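PDB 3FKJ: putative phosphosugar isomerases from Salmonella typhimurium LT2, which probably binds a phosphorylated sugar or related carbohydrate derivative and may catalyse its isomerisation. Local coordinates for residues V213-G218 with A243-G248; L266-G271 with L291-A296. One frame throughout, in Å; residues are numbered along the deposited sequence.

Contact 1: residues V213-G218 with A243-G248; sequences VVYMMG and ASIHSG
Backbone hydrogen bonds pair M216 with A243 and I245 as parallel neighbours. M216 N donates to A243 O at 2.9 Å, in the carbonyl plane. M216 O receives I245 N at 2.8 Å, with an N-H...O angle of 162°. Both polar backbone atoms of M216 are thus used on the 243-246 side. Further along, S247 N donates to G218 O at 2.9 Å. This donor stands 45° out of the carbonyl plane, so the bond is made from above it. Weaker CA-H...O contacts fill in, such as M217 CA to I245 O at 3.2 Å.

Apolar contacts gather on the face of Y215, M217, A243 and I245. The Y215 ring lies with its CD1-CE1 edge against A243 CB, which sits near the ring plane, 3.7 Å from CD1. I245 CD1 comes to the same CD1 obliquely. Y215 CG lies beside its own backbone N (chi1 -65°), which carries the ring over toward A243. The Y215 hydroxyl bonds N241 of the second subunit.

Polar side chains of H246 and S247 sit at the C-terminal end. G218 O lies over one face of the H246 ring, 3.8 Å above its plane and toward the rim. G248 N donates to H246 ND1 in the ring plane at 3.0 Å, and NE2 binds E78 of the second subunit. These two bonds fix the ring's rotation. S247 OG is held by D277. S244 lies on the face of M216, and its OG bonds H227.

The backbone bonds close the parallel beta-alpha-beta crossover through helix 223-238, a unit of the SIS fold. With G248 N and E78 of the second subunit holding its two ring nitrogens, H246 ties this end of the strand to the second subunit.

Contact 2: residues L266-G271 with L291-A296; sequences LLQSSG and LQLIDA
L266 and L293 both extend CG anti to the backbone N (chi1 176° and -174°), which lays their side chains alongside each other, pointing the same way. L266 CD2 meets L293 CD1 at 3.7 Å. L291 CD1 adds to this patch against L266 CB. Q268 is also stretched out, and its OE1 comes to 3.5 Å from L293 CD1. The side chains of Q268 and D295 cross at a slant, but their amide and carboxylate planes are only 27° apart. OE1 is 3.6 Å from D295 CG, and no hydrogen bond joins the pair. Each polar end is held by another partner: Q268 NE2 by D278, and D295 OD1 by a salt bridge to R274. That bridge probably offsets the charge of D295 beside the amide oxygen. On the other face, L267 and I294 run side by side and meet through L267 CD2 and I294 CD1 at 4.0 Å.

Four backbone bonds set the parallel register. L266 N donates to Q292 O, and I294 N to L266 O at 3.0 Å, nearly straight. Q268 N donates to I294 O, and A296 N to Q268 O. A296 CB packs 3.5 Å from Q268 O, which also accepts a bond from H317 NE2.

Strands 263-268 and 290-295 form one edge pair of the four-stranded parallel sheet, joined by the crossover helix 274-286. That helix covers L266 and Q268 through I281. Helix 313-331 lies against L267 and A296, while Q292 reaches helix 198-208 through D200 and R203.

How the contacts relate
From the N terminus, strand 213-218 comes first. The chain passes through helix 223-238 and returns beside it as 243-248, so contact 1 closes the first of the two loops. It then runs into strand 263-268, crosses by helix 274-286 and closes contact 2 at 291-296. The two loops follow in series; neither nests in the other. In space they share one parallel sheet, ordered 241-246, 213-218, 263-268, 290-295. Contact 1 and contact 2 therefore make its two outer pairs. The inner strands join them: M217 O lies 2.7 Å from L267 N, a probable hydrogen bond, and M216 CE packs on L267 CG.

Contact 1: residues V213-G218 with A243-G248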
loop_
_atom_site.group_PDB
_atom_site.type_symbol
_atom_site.label_atom_id
_atom_site.label_comp_id
_atom_site.label_asym_id
_atom_site.label_seq_id
_atom_site.Cartn_x
_atom_site.Cartn_y
_atom_site.Cartn_z
ATOM N N VAL A 213 5.217 -7.577 19.934
ATOM C CA VAL A 213 5.279 -7.453 18.468
ATOM C C VAL A 213 4.317 -8.459 17.838
ATOM O O VAL A 213 4.385 -9.663 18.108
ATOM C CB VAL A 213 6.673 -7.748 17.878
ATOM C CG1 VAL A 213 6.684 -7.358 16.388
ATOM C CG2 VAL A 213 7.767 -6.991 18.630
ATOM N N VAL A 214 3.405 -7.959 17.013
ATOM C CA VAL A 214 2.477 -8.822 16.288
ATOM C C VAL A 214 2.510 -8.472 14.786
ATOM O O VAL A 214 2.396 -7.288 14.421
ATOM C CB VAL A 214 1.038 -8.691 16.861
ATOM C CG1 VAL A 214 0.020 -9.445 15.969
ATOM C CG2 VAL A 214 1.001 -9.186 18.299
ATOM N N TYR A 215 2.625 -9.484 13.932
ATOM C CA TYR A 215 2.524 -9.268 12.471
ATOM C C TYR A 215 1.107 -9.646 11.931
ATOM O O TYR A 215 0.628 -10.745 12.177
ATOM C CB TYR A 215 3.650 -9.995 11.709
ATOM C CG TYR A 215 5.029 -9.453 12.031
ATOM C CD1 TYR A 215 5.467 -8.234 11.487
ATOM C CD2 TYR A 215 5.880 -10.121 12.920
ATOM C CE1 TYR A 215 6.705 -7.711 11.796
ATOM C CE2 TYR A 215 7.134 -9.614 13.237
ATOM C CZ TYR A 215 7.546 -8.392 12.663
ATOM O OH TYR A 215 8.771 -7.853 12.937
HETATM N N MSE A 216 0.450 -8.670 11.283
HETATM C CA MSE A 216 -0.810 -8.860 10.555
HETATM C C MSE A 216 -0.549 -9.293 9.127
HETATM O O MSE A 216 0.395 -8.794 8.449
HETATM C CB MSE A 216 -1.620 -7.575 10.512
HETATM C CG MSE A 216 -2.058 -7.049 11.877
HETATM SE SE MSE A 216 -2.949 -8.327 13.006
HETATM C CE MSE A 216 -4.324 -8.886 11.609
HETATM N N MSE A 217 -1.361 -10.224 8.661
HETATM C CA MSE A 217 -1.195 -10.765 7.313
HETATM C C MSE A 217 -2.547 -11.063 6.658
HETATM O O MSE A 217 -3.537 -11.382 7.322
HETATM C CB MSE A 217 -0.296 -12.025 7.370
HETATM C CG MSE A 217 0.122 -12.595 6.015
HETATM SE SE MSE A 217 1.333 -14.152 6.168
HETATM C CE MSE A 217 2.569 -13.424 7.391
ATOM N N GLY A 218 -2.547 -10.947 5.340
ATOM C CA GLY A 218 -3.693 -11.134 4.515
ATOM C C GLY A 218 -3.296 -10.866 3.085
ATOM O O GLY A 218 -2.185 -10.402 2.795
ATOM N N ALA A 243 3.454 -4.668 12.234
ATOM C CA ALA A 243 3.524 -4.428 10.799
ATOM C C ALA A 243 2.495 -5.308 10.140
ATOM O O ALA A 243 2.129 -6.342 10.682
ATOM C CB ALA A 243 4.949 -4.790 10.228
ATOM N N SER A 244 2.037 -4.867 8.970
ATOM C CA SER A 244 1.260 -5.676 8.053
ATOM C C SER A 244 2.172 -6.133 6.922
ATOM O O SER A 244 3.064 -5.388 6.465
ATOM C CB SER A 244 0.023 -4.930 7.554
ATOM O OG SER A 244 0.410 -3.754 6.909
ATOM N N ILE A 245 2.006 -7.401 6.576
ATOM C CA ILE A 245 2.728 -8.117 5.541
ATOM C C ILE A 245 1.672 -8.760 4.631
ATOM O O ILE A 245 0.816 -9.547 5.099
ATOM C CB ILE A 245 3.591 -9.270 6.101
ATOM C CG1 ILE A 245 4.513 -8.770 7.198
ATOM C CG2 ILE A 245 4.395 -9.960 4.957
ATOM C CD1 ILE A 245 5.182 -9.898 7.949
ATOM N N HIS A 246 1.731 -8.442 3.346
ATOM C CA HIS A 246 0.926 -9.132 2.368
ATOM C C HIS A 246 1.422 -10.598 2.290
ATOM O O HIS A 246 2.658 -10.871 2.262
ATOM C CB HIS A 246 0.986 -8.404 1.027
ATOM C CG HIS A 246 0.012 -8.915 0.019
ATOM N ND1 HIS A 246 0.145 -10.149 -0.580
ATOM C CD2 HIS A 246 -1.114 -8.363 -0.493
ATOM C CE1 HIS A 246 -0.865 -10.341 -1.409
ATOM N NE2 HIS A 246 -1.647 -9.280 -1.367
ATOM N N SER A 247 0.466 -11.537 2.298
ATOM C CA SER A 247 0.781 -12.958 2.286
ATOM C C SER A 247 1.778 -13.332 1.175
ATOM O O SER A 247 2.664 -14.192 1.385
ATOM C CB SER A 247 -0.477 -13.764 2.094
ATOM O OG SER A 247 -1.380 -13.619 3.143
ATOM N N GLY A 248 1.620 -12.690 0.007
ATOM C CA GLY A 248 2.449 -12.900 -1.160
ATOM C C GLY A 248 3.854 -12.367 -0.912
ATOM O O GLY A 248 4.846 -13.052 -1.201
#

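Contact 2: residues L266-G271 with L291-A296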
loop_
_atom_site.group_PDB
_atom_site.type_symbol
_atom_site.label_atom_id
_atom_site.label_comp_id
_atom_site.label_asym_id
_atom_site.label_seq_id
_atom_site.Cartn_x
_atom_site.Cartn_y
_atom_site.Cartn_z
ATOM N N LEU A 266 -3.176 -14.032 10.743
ATOM C CA LEU A 266 -3.503 -14.158 9.324
ATOM C C LEU A 266 -5.002 -14.057 9.163
ATOM O O LEU A 266 -5.752 -14.815 9.757
ATOM C CB LEU A 266 -2.992 -15.468 8.719
ATOM C CG LEU A 266 -3.333 -15.810 7.247
ATOM C CD1 LEU A 266 -2.667 -14.832 6.312
ATOM C CD2 LEU A 266 -2.890 -17.208 6.903
ATOM N N LEU A 267 -5.420 -13.076 8.377
ATOM C CA LEU A 267 -6.807 -12.922 7.959
ATOM C C LEU A 267 -6.935 -13.556 6.605
ATOM O O LEU A 267 -6.698 -12.907 5.606
ATOM C CB LEU A 267 -7.188 -11.450 7.887
ATOM C CG LEU A 267 -6.920 -10.624 9.157
ATOM C CD1 LEU A 267 -7.484 -9.289 8.926
ATOM C CD2 LEU A 267 -7.519 -11.262 10.405
ATOM N N GLN A 268 -7.280 -14.841 6.611
ATOM C CA GLN A 268 -7.372 -15.669 5.408
ATOM C C GLN A 268 -8.686 -15.398 4.643
ATOM O O GLN A 268 -9.758 -15.210 5.240
ATOM C CB GLN A 268 -7.264 -17.169 5.766
ATOM C CG GLN A 268 -7.251 -18.101 4.565
ATOM C CD GLN A 268 -6.906 -19.538 4.906
ATOM O OE1 GLN A 268 -7.096 -19.981 6.041
ATOM N NE2 GLN A 268 -6.394 -20.279 3.915
ATOM N N SER A 269 -8.556 -15.383 3.318
ATOM C CA SER A 269 -9.648 -15.070 2.419
ATOM C C SER A 269 -10.189 -16.320 1.737
ATOM O O SER A 269 -9.488 -17.357 1.616
ATOM C CB SER A 269 -9.171 -14.125 1.299
ATOM O OG SER A 269 -8.690 -12.896 1.793
ATOM N N SER A 270 -11.439 -16.212 1.287
ATOM C CA SER A 270 -11.976 -17.132 0.309
ATOM C C SER A 270 -11.506 -16.694 -1.069
ATOM O O SER A 270 -10.926 -15.613 -1.250
ATOM C CB SER A 270 -13.509 -17.116 0.348
ATOM O OG SER A 270 -14.001 -15.918 -0.236
ATOM N N GLY A 271 -11.810 -17.508 -2.059
ATOM C CA GLY A 271 -11.619 -17.118 -3.410
ATOM C C GLY A 271 -10.177 -17.123 -3.848
ATOM O O GLY A 271 -9.356 -17.896 -3.352
ATOM N N LEU A 291 0.645 -18.593 15.534
ATOM C CA LEU A 291 -0.315 -18.219 14.497
ATOM C C LEU A 291 -1.734 -18.178 15.053
ATOM O O LEU A 291 -2.185 -19.131 15.635
ATOM C CB LEU A 291 -0.206 -19.180 13.301
ATOM C CG LEU A 291 -1.231 -19.043 12.157
ATOM C CD1 LEU A 291 -1.264 -17.621 11.562
ATOM C CD2 LEU A 291 -0.966 -20.113 11.085
ATOM N N GLN A 292 -2.411 -17.043 14.899
ATOM C CA GLN A 292 -3.862 -16.951 15.052
ATOM C C GLN A 292 -4.408 -16.866 13.641
ATOM O O GLN A 292 -4.144 -15.887 12.912
ATOM C CB GLN A 292 -4.274 -15.698 15.822
ATOM C CG GLN A 292 -5.801 -15.440 15.854
ATOM C CD GLN A 292 -6.538 -16.501 16.665
ATOM O OE1 GLN A 292 -6.003 -17.019 17.629
ATOM N NE2 GLN A 292 -7.759 -16.837 16.258
ATOM N N LEU A 293 -5.122 -17.905 13.239
ATOM C CA LEU A 293 -5.783 -17.924 11.954
ATOM C C LEU A 293 -7.222 -17.448 12.118
ATOM O O LEU A 293 -7.937 -17.929 12.974
ATOM C CB LEU A 293 -5.745 -19.338 11.377
ATOM C CG LEU A 293 -6.274 -19.538 9.952
ATOM C CD1 LEU A 293 -5.624 -18.602 8.930
ATOM C CD2 LEU A 293 -6.071 -20.990 9.579
ATOM N N ILE A 294 -7.634 -16.481 11.310
ATOM C CA ILE A 294 -9.052 -16.114 11.210
ATOM C C ILE A 294 -9.461 -16.287 9.753
ATOM O O ILE A 294 -9.035 -15.532 8.890
ATOM C CB ILE A 294 -9.295 -14.676 11.701
ATOM C CG1 ILE A 294 -8.769 -14.536 13.157
ATOM C CG2 ILE A 294 -10.779 -14.345 11.600
ATOM C CD1 ILE A 294 -8.813 -13.144 13.736
ATOM N N ASP A 295 -10.283 -17.307 9.489
ATOM C CA ASP A 295 -10.579 -17.728 8.126
ATOM C C ASP A 295 -11.976 -17.294 7.711
ATOM O O ASP A 295 -12.962 -17.753 8.302
ATOM C CB ASP A 295 -10.450 -19.259 8.012
ATOM C CG ASP A 295 -10.637 -19.764 6.568
ATOM O OD1 ASP A 295 -10.807 -18.925 5.638
ATOM O OD2 ASP A 295 -10.596 -20.999 6.360
ATOM N N ALA A 296 -12.071 -16.447 6.672
ATOM C CA ALA A 296 -13.394 -15.999 6.193
ATOM C C ALA A 296 -14.306 -17.181 5.822
ATOM O O ALA A 296 -15.495 -17.181 6.152
ATOM C CB ALA A 296 -13.264 -15.039 5.031
#